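Local coordinates for deoxyribose-phosphate aldolase (Toxoplasma gondii, PDB 4EIV), which is an aldolase of the class I type whose chain folds as a closed barrel of eight parallel strands surrounded by helices, at residues Ser61-Phe66 / Cys87-Phe92. Residues are numbered along the deposited sequence; the frame is centred on the assembly and turned at random. Where two conformers were deposited one is given.
Sequences SVRPAF and CAAVNF
Val62 and Ala89 meet where two neighbouring parallel strands of a TIM barrel, 59-62 and 85-90, run out into loops. Helix 67-74 connects them in a beta-alpha-beta unit. Val62 N donates to Cys87 O at 3.0 Å, and Val62 O accepts from Ala89 N at 2.9 Å. Ser61 and Cys87 point to one face of the sheet, Val62 and Ala88 to the other. Ser61 OG is hydrogen-bonded to Glu118 OE2 on the first face; on the other, Ala88 touches Ala109 of helix 99-111.

Past the strand ends, Arg63 reaches across to Phe92. Its CB starts out away, with CG beside the backbone N, anti to the carbonyl carbon. The chain bends at chi2 (-61°), which sets CD 4.0 Å from Phe92 CB. NE lies 3.9 Å from Phe92 CB and is hydrogen-bonded to Leu35 O. CZ passes the same carbon. Phe92 CB lies over one face of the guanidinium, offset toward its rim. NH1 is 3.7 Å from Phe92 O, a contact that is not a hydrogen bond. NH2 is hydrogen-bonded elsewhere in the structure. The guanidinium and ring planes are 41° apart, not stacked. The Phe92 ring instead has Ala89 CB over the centre of one face, 3.5 Å above its plane. On the other side of strand 85-90, Pro64 CD lies 3.2 Å from Ala89 O, and Pro64 CG touches Val90 CG1 at 4.3 Å.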
loop_
_atom_site.group_PDB
_atom_site.type_symbol
_atom_site.label_atom_id
_atom_site.label_comp_id
_atom_site.label_asym_id
_atom_site.label_seq_id
_atom_site.Cartn_x
_atom_site.Cartn_y
_atom_site.Cartn_z
ATOM N N SER A 61 9.374 2.896 -19.818
ATOM C CA SER A 61 8.720 2.557 -21.064
ATOM C C SER A 61 9.550 3.058 -22.230
ATOM O O SER A 61 9.801 4.253 -22.344
ATOM C CB SER A 61 7.318 3.170 -21.167
ATOM O OG SER A 61 6.448 2.680 -20.157
ATOM N N VAL A 62 9.960 2.144 -23.094
ATOM C CA VAL A 62 10.709 2.505 -24.298
ATOM C C VAL A 62 10.180 1.750 -25.498
ATOM O O VAL A 62 9.475 0.759 -25.357
ATOM C CB VAL A 62 12.233 2.162 -24.161
ATOM C CG1 VAL A 62 12.903 3.055 -23.113
ATOM C CG2 VAL A 62 12.411 0.694 -23.841
ATOM N N ARG A 63 10.561 2.197 -26.693
ATOM C CA ARG A 63 10.272 1.423 -27.900
ATOM C C ARG A 63 11.180 0.178 -27.881
ATOM O O ARG A 63 12.233 0.169 -27.212
ATOM C CB ARG A 63 10.557 2.212 -29.179
ATOM C CG ARG A 63 9.859 3.522 -29.306
ATOM C CD ARG A 63 8.325 3.440 -29.316
ATOM N NE ARG A 63 7.927 4.771 -29.720
ATOM C CZ ARG A 63 7.831 5.188 -30.991
ATOM N NH1 ARG A 63 7.881 4.324 -31.996
ATOM N NH2 ARG A 63 7.622 6.466 -31.245
ATOM N N PRO A 64 10.797 -0.887 -28.607
ATOM C CA PRO A 64 11.607 -2.091 -28.666
ATOM C C PRO A 64 13.088 -1.818 -28.983
ATOM O O PRO A 64 13.949 -2.513 -28.448
ATOM C CB PRO A 64 10.913 -2.903 -29.753
ATOM C CG PRO A 64 9.488 -2.527 -29.587
ATOM C CD PRO A 64 9.500 -1.078 -29.288
ATOM N N ALA A 65 13.384 -0.787 -29.781
ATOM C CA ALA A 65 14.776 -0.445 -30.169
ATOM C C ALA A 65 15.742 -0.166 -29.022
ATOM O O ALA A 65 16.948 -0.222 -29.225
ATOM C CB ALA A 65 14.787 0.739 -31.118
ATOM N N PHE A 66 15.234 0.140 -27.830
ATOM C CA PHE A 66 16.121 0.425 -26.687
ATOM C C PHE A 66 16.121 -0.610 -25.571
ATOM O O PHE A 66 16.828 -0.429 -24.581
ATOM C CB PHE A 66 15.861 1.840 -26.133
ATOM C CG PHE A 66 16.340 2.919 -27.050
ATOM C CD1 PHE A 66 17.684 3.249 -27.091
ATOM C CD2 PHE A 66 15.476 3.570 -27.906
ATOM C CE1 PHE A 66 18.157 4.209 -27.954
ATOM C CE2 PHE A 66 15.949 4.548 -28.782
ATOM C CZ PHE A 66 17.295 4.860 -28.803
ATOM N N CYS A 87 9.503 -1.875 -19.922
ATOM C CA CYS A 87 8.235 -2.143 -20.590
ATOM C C CYS A 87 8.354 -1.644 -22.026
ATOM O O CYS A 87 8.614 -0.463 -22.267
ATOM C CB CYS A 87 7.076 -1.484 -19.871
ATOM S SG CYS A 87 5.503 -1.846 -20.658
ATOM N N ALA A 88 8.198 -2.567 -22.966
ATOM C CA ALA A 88 8.353 -2.276 -24.389
ATOM C C ALA A 88 7.011 -1.855 -25.000
ATOM O O ALA A 88 6.028 -2.613 -24.914
ATOM C CB ALA A 88 8.876 -3.496 -25.123
ATOM N N ALA A 89 7.009 -0.683 -25.639
ATOM C CA ALA A 89 5.815 -0.107 -26.257
ATOM C C ALA A 89 5.685 -0.617 -27.693
ATOM O O ALA A 89 6.499 -0.295 -28.554
ATOM C CB ALA A 89 5.927 1.422 -26.197
ATOM N N VAL A 90 4.661 -1.427 -27.932
ATOM C CA VAL A 90 4.437 -2.053 -29.255
ATOM C C VAL A 90 3.195 -1.440 -29.915
ATOM O O VAL A 90 2.282 -0.964 -29.240
ATOM C CB VAL A 90 4.343 -3.599 -29.176
ATOM C CG1 VAL A 90 5.615 -4.159 -28.514
ATOM C CG2 VAL A 90 3.090 -4.063 -28.431
ATOM N N ASN A 91 3.217 -1.426 -31.245
ATOM C CA ASN A 91 2.189 -0.771 -32.081
ATOM C C ASN A 91 2.209 0.757 -31.938
ATOM O O ASN A 91 1.210 1.390 -32.191
ATOM C CB ASN A 91 0.778 -1.310 -31.819
ATOM C CG ASN A 91 -0.102 -1.316 -33.072
ATOM O OD1 ASN A 91 0.370 -1.149 -34.212
ATOM N ND2 ASN A 91 -1.405 -1.515 -32.861
ATOM N N PHE A 92 3.338 1.304 -31.504
ATOM C CA PHE A 92 3.515 2.727 -31.344
ATOM C C PHE A 92 4.123 3.325 -32.616
ATOM O O PHE A 92 4.850 2.658 -33.345
ATOM C CB PHE A 92 4.450 3.043 -30.147
ATOM C CG PHE A 92 3.750 3.155 -28.808
ATOM C CD1 PHE A 92 3.846 4.322 -28.059
ATOM C CD2 PHE A 92 3.036 2.070 -28.299
ATOM C CE1 PHE A 92 3.215 4.423 -26.825
ATOM C CE2 PHE A 92 2.414 2.160 -27.050
ATOM C CZ PHE A 92 2.499 3.338 -26.333
#